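Local coordinates for protein rutinosidase (Aspergillus niger, PDB 6I1A) that acts as a secreted family 5 rutinosidase that hydrolyses glycosidic bonds, and probably also as an exo-1,3-beta-glucanase, at residues Ile37-Phe41 with Val66-Arg70; Asp79-Ser85 with Tyr360-Asp365. One frame throughout, in Å; residues are numbered along the deposited sequence.

Interaction 1: residues Ile37-Phe41 with Val66-Arg70; sequences IDSLF and VLEHR. With NAG (2-acetamido-2-deoxy-beta-D-glucopyranose), chain G; EDO (1,2-ethanediol), chain M.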
# COMPACT_ATOMS: atom_id res chain seq x y z
N ILE A 37 22.30 -9.28 9.52
CA ILE A 37 21.97 -10.34 10.51
C ILE A 37 23.05 -10.49 11.59
O ILE A 37 22.76 -10.81 12.73
CB ILE A 37 21.72 -11.68 9.78
CG1 ILE A 37 20.48 -11.48 8.91
CG2 ILE A 37 21.58 -12.81 10.79
CD1 ILE A 37 20.15 -12.67 7.99
N ASP A 38 24.32 -10.29 11.21
CA ASP A 38 25.49 -10.52 12.12
C ASP A 38 26.52 -9.44 11.72
O ASP A 38 27.22 -9.55 10.70
CB ASP A 38 25.99 -11.94 12.05
CG ASP A 38 27.15 -12.28 12.98
OD1 ASP A 38 27.87 -11.36 13.36
OD2 ASP A 38 27.33 -13.47 13.24
N SER A 39 26.59 -8.36 12.50
CA SER A 39 27.48 -7.21 12.17
C SER A 39 28.96 -7.61 12.33
O SER A 39 29.72 -7.12 11.51
CB SER A 39 27.15 -6.01 13.10
OG SER A 39 25.79 -5.66 12.95
N LEU A 40 29.29 -8.41 13.32
CA LEU A 40 30.72 -8.75 13.56
C LEU A 40 31.20 -9.59 12.38
O LEU A 40 32.23 -9.23 11.77
CB LEU A 40 30.87 -9.52 14.86
CG LEU A 40 32.28 -10.00 15.18
CD1 LEU A 40 33.27 -8.85 15.08
CD2 LEU A 40 32.30 -10.62 16.57
N PHE A 41 30.35 -10.50 11.94
CA PHE A 41 30.73 -11.35 10.78
C PHE A 41 30.97 -10.46 9.58
O PHE A 41 31.97 -10.62 8.85
CB PHE A 41 29.65 -12.40 10.57
CG PHE A 41 29.91 -13.25 9.36
CD1 PHE A 41 30.87 -14.24 9.44
CD2 PHE A 41 29.21 -13.08 8.19
CE1 PHE A 41 31.09 -15.06 8.31
CE2 PHE A 41 29.47 -13.86 7.08
CZ PHE A 41 30.45 -14.82 7.14
N VAL A 66 35.87 -19.94 5.65
CA VAL A 66 35.14 -18.99 6.52
C VAL A 66 33.67 -19.42 6.58
O VAL A 66 33.12 -19.52 7.67
CB VAL A 66 35.30 -17.55 6.04
CG1 VAL A 66 34.27 -16.63 6.67
CG2 VAL A 66 36.70 -17.02 6.30
N LEU A 67 33.09 -19.72 5.41
CA LEU A 67 31.64 -20.07 5.42
C LEU A 67 31.42 -21.43 6.07
O LEU A 67 30.43 -21.60 6.80
CB LEU A 67 31.07 -19.98 3.99
CG LEU A 67 31.01 -18.56 3.48
CD1 LEU A 67 30.49 -18.51 2.04
CD2 LEU A 67 30.13 -17.68 4.37
N GLU A 68 32.27 -22.44 5.79
CA GLU A 68 32.09 -23.76 6.39
C GLU A 68 32.10 -23.64 7.92
O GLU A 68 31.36 -24.33 8.63
CB GLU A 68 33.21 -24.71 5.96
CG GLU A 68 33.09 -25.16 4.51
CD GLU A 68 31.97 -26.12 4.14
OE1 GLU A 68 31.36 -26.67 5.05
OE2 GLU A 68 31.73 -26.34 2.92
N HIS A 69 32.97 -22.76 8.44
CA HIS A 69 33.03 -22.58 9.91
C HIS A 69 31.68 -22.02 10.40
O HIS A 69 31.14 -22.51 11.41
CB HIS A 69 34.20 -21.66 10.29
CG HIS A 69 34.22 -21.38 11.75
ND1 HIS A 69 34.64 -22.32 12.66
CD2 HIS A 69 33.77 -20.32 12.46
CE1 HIS A 69 34.55 -21.81 13.88
NE2 HIS A 69 34.01 -20.61 13.79
N ARG A 70 31.12 -21.03 9.71
CA ARG A 70 29.80 -20.49 10.09
C ARG A 70 28.73 -21.56 9.97
O ARG A 70 27.84 -21.65 10.86
CB ARG A 70 29.48 -19.28 9.22
CG ARG A 70 28.18 -18.57 9.61
CD ARG A 70 28.05 -17.21 8.98
NE ARG A 70 26.81 -16.53 9.26
CZ ARG A 70 26.56 -15.75 10.33
NH1 ARG A 70 27.51 -15.61 11.26
NH2 ARG A 70 25.39 -15.17 10.48
C1 NAG G . 28.18 -3.34 16.12
C2 NAG G . 28.87 -2.23 16.93
C3 NAG G . 30.26 -2.01 16.39
C4 NAG G . 31.02 -3.29 16.41
C5 NAG G . 30.22 -4.26 15.54
C6 NAG G . 30.84 -5.62 15.37
C7 NAG G . 27.21 -0.62 17.75
C8 NAG G . 27.32 -1.30 19.07
N2 NAG G . 28.07 -0.98 16.76
O3 NAG G . 30.88 -1.00 17.18
O4 NAG G . 32.34 -3.12 15.78
O5 NAG G . 28.97 -4.45 16.24
O6 NAG G . 31.14 -6.16 16.66
O7 NAG G . 26.28 0.15 17.53
C1 EDO M . 26.98 -4.56 8.98
O1 EDO M . 27.70 -4.32 10.19
C2 EDO M . 25.52 -4.47 9.25
O2 EDO M . 25.03 -5.26 10.30
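Arg70 lays the flat end of its side chain over one face of the Phe41 ring, with guanidinium and ring planes about 25° apart. CZ of Arg70 stands 4.5 Å from the ring centroid, a cation-pi pair, while Arg70 CD makes a CH-pi contact with the same face, 3.9 Å from that centroid. The arm, extended from CG to NE, runs over this face and brings NH1 toward CG and CB of Phe41, where it reaches Asp38. There Arg70 NH1 donates to Asp38 OD2 at 2.9 Å, nearly straight at 161°; the acceptor lies in the guanidinium plane, whereas the donor sits above the carboxylate plane. The other oxygen, Asp38 OD1, accepts from Phe41 N at 3.0 Å. Asp38 is thus the N-cap of helix 39-45, and its carboxylate couples that helix start to helix 63-73, both in the long connection after the first strand of the TIM barrel, on the side where the strands' C-terminal ends lie. Further bonds, from Arg70 NH2 to Gly29 O and weakly from Arg70 NE to Gln33 OE1, help fix the guanidinium's rotation. Val66 CG1 approaches Phe41 CE1 obliquely at 3.9 Å, and Leu67 CD2 meets the ring edge at CZ of Phe41, 4.0 Å away.

Interaction 2: residues Asp79-Ser85 with Tyr360-Asp365; sequences DIDKLAS and YETFID. With EDO (1,2-ethanediol), chain L.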
# COMPACT_ATOMS: atom_id res chain seq x y z
N ASP A 79 20.46 -24.93 19.40
CA ASP A 79 19.47 -23.96 18.90
C ASP A 79 18.12 -24.64 18.68
O ASP A 79 17.03 -24.09 19.07
CB ASP A 79 19.96 -23.26 17.63
CG ASP A 79 21.19 -22.44 17.91
OD1 ASP A 79 21.06 -21.40 18.62
OD2 ASP A 79 22.28 -22.85 17.48
N ILE A 80 18.10 -25.83 18.10
CA ILE A 80 16.83 -26.55 17.88
C ILE A 80 16.14 -26.84 19.21
O ILE A 80 14.94 -26.71 19.34
CB ILE A 80 17.04 -27.83 17.05
CG1 ILE A 80 17.81 -27.49 15.77
CG2 ILE A 80 15.73 -28.55 16.78
CD1 ILE A 80 17.30 -26.30 14.97
N ASP A 81 16.91 -27.29 20.23
CA ASP A 81 16.32 -27.52 21.56
C ASP A 81 15.72 -26.24 22.15
O ASP A 81 14.60 -26.30 22.69
CB ASP A 81 17.37 -28.10 22.50
CG ASP A 81 17.85 -29.49 22.13
OD1 ASP A 81 17.08 -30.26 21.51
OD2 ASP A 81 18.99 -29.82 22.51
N LYS A 82 16.42 -25.14 22.01
CA LYS A 82 15.88 -23.86 22.56
C LYS A 82 14.60 -23.46 21.82
O LYS A 82 13.57 -23.09 22.43
CB LYS A 82 16.91 -22.77 22.41
CG LYS A 82 16.42 -21.47 23.04
CD LYS A 82 17.35 -20.37 22.91
CE LYS A 82 18.77 -20.64 23.36
NZ LYS A 82 19.68 -19.51 23.02
N LEU A 83 14.62 -23.57 20.49
CA LEU A 83 13.41 -23.25 19.70
C LEU A 83 12.25 -24.15 20.10
O LEU A 83 11.11 -23.68 20.25
CB LEU A 83 13.78 -23.39 18.22
CG LEU A 83 14.76 -22.36 17.70
CD1 LEU A 83 15.31 -22.74 16.34
CD2 LEU A 83 14.15 -20.97 17.66
N ALA A 84 12.46 -25.46 20.24
CA ALA A 84 11.42 -26.40 20.65
C ALA A 84 10.85 -26.00 22.03
O ALA A 84 9.64 -26.06 22.24
CB ALA A 84 11.97 -27.80 20.71
N SER A 85 11.72 -25.56 22.91
CA SER A 85 11.31 -25.17 24.30
C SER A 85 10.38 -23.96 24.21
O SER A 85 9.58 -23.78 25.15
CB SER A 85 12.51 -24.93 25.21
OG SER A 85 13.08 -23.62 25.06
N TYR A 360 14.67 -14.27 17.48
CA TYR A 360 13.62 -15.05 18.13
C TYR A 360 14.11 -15.75 19.40
O TYR A 360 13.36 -15.92 20.33
CB TYR A 360 13.03 -16.07 17.16
CG TYR A 360 11.64 -16.51 17.50
CD1 TYR A 360 10.55 -15.75 17.15
CD2 TYR A 360 11.40 -17.64 18.26
CE1 TYR A 360 9.26 -16.16 17.43
CE2 TYR A 360 10.11 -18.08 18.56
CZ TYR A 360 9.02 -17.33 18.12
OH TYR A 360 7.72 -17.72 18.37
N GLU A 361 15.36 -16.23 19.43
CA GLU A 361 15.89 -16.94 20.62
C GLU A 361 15.87 -15.97 21.81
O GLU A 361 15.59 -16.44 22.91
CB GLU A 361 17.28 -17.47 20.37
CG GLU A 361 17.27 -18.70 19.46
CD GLU A 361 18.61 -19.41 19.37
OE1 GLU A 361 19.60 -18.80 19.76
OE2 GLU A 361 18.66 -20.42 18.73
N THR A 362 16.11 -14.69 21.56
CA THR A 362 16.04 -13.68 22.67
C THR A 362 14.64 -13.71 23.24
O THR A 362 14.43 -13.69 24.49
CB THR A 362 16.39 -12.29 22.16
OG1 THR A 362 17.78 -12.28 21.83
CG2 THR A 362 16.08 -11.22 23.18
N PHE A 363 13.60 -13.72 22.40
CA PHE A 363 12.21 -13.75 22.91
C PHE A 363 11.97 -14.96 23.79
O PHE A 363 11.25 -14.94 24.80
CB PHE A 363 11.21 -13.74 21.75
CG PHE A 363 11.32 -12.58 20.81
CD1 PHE A 363 11.82 -11.35 21.18
CD2 PHE A 363 10.86 -12.71 19.50
CE1 PHE A 363 11.84 -10.27 20.32
CE2 PHE A 363 10.90 -11.64 18.64
CZ PHE A 363 11.35 -10.41 19.04
N ILE A 364 12.46 -16.14 23.36
CA ILE A 364 12.27 -17.37 24.14
C ILE A 364 12.97 -17.17 25.53
O ILE A 364 12.34 -17.51 26.54
CB ILE A 364 12.85 -18.58 23.38
CG1 ILE A 364 12.04 -18.80 22.10
CG2 ILE A 364 12.78 -19.81 24.26
CD1 ILE A 364 12.59 -19.92 21.18
N ASP A 365 14.19 -16.70 25.52
CA ASP A 365 15.00 -16.59 26.79
C ASP A 365 14.35 -15.54 27.71
O ASP A 365 14.62 -15.59 28.96
CB ASP A 365 16.45 -16.24 26.48
CG ASP A 365 17.26 -17.46 26.06
OD1 ASP A 365 16.73 -18.55 26.13
OD2 ASP A 365 18.36 -17.29 25.64
C1 EDO L . 6.09 -20.41 19.34
O1 EDO L . 7.28 -19.84 19.69
C2 EDO L . 4.94 -19.98 20.14
O2 EDO L . 3.73 -20.52 19.55
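Lys82 NZ is gripped by two acids of the facing helix, through a weak bond to Glu361 OE1 at 3.3 Å and a long salt bridge to Asp365 OD2. Its side chain runs out straight and then bends at chi3 (-52°), which carries the ammonium between them. On the inner side, Glu361 OE2 comes within 2.6 Å of Asp79 OD1, with the carboxylates nearly coplanar. Asp79 OD2 is held by Thr76 N, and Lys341 is a weak, long ionic partner of Asp79 OD1. Ile364 CD1 lies 3.5 Å from Lys82 O, a carbonyl that also accepts from Ser85 OG at 2.7 Å; chi1 of 82° sets OG between the backbone N and carbonyl carbon of Ser85. Ile364 CD1 also packs on Leu83, 4.0 Å from Leu83 CD2, the two side chains crossing at about a right angle. Lys82 and Asp365 therefore lie at the outer margin, while the acid pair of Asp79 and Glu361 is buried beside the apolar packing of Leu83, Ile364 and Tyr360. The helix axes approach to 9.6 Å and cross at 56°. Leu83 and Tyr360 both reach Val25 of strand 22-26, so the first helix of the TIM barrel meets the C-terminal helix just outside the seam where the last strand, 334-337, pairs with the first, 22-26.

Successive helices, 63-73 and 77-85, tie the two contacts together: the first supplies Arg70 to interaction 1 and the second supplies Lys82 and Leu83 to interaction 2. The centres of interactions 1 and 2 are about 20 Å apart and their nearest atoms about 9 Å, so they do not touch. Each centre lies about 18 Å from the centre of the chain. Interaction 1 is local, with 24 residues between its segments, and belongs to the connection after strand 22-26; interaction 2, with 274 residues between, brings the C-terminal region onto the helical layer outside that strand. The glycan packing on Leu40 beside interaction 1 is attached carbohydrate, not a substrate.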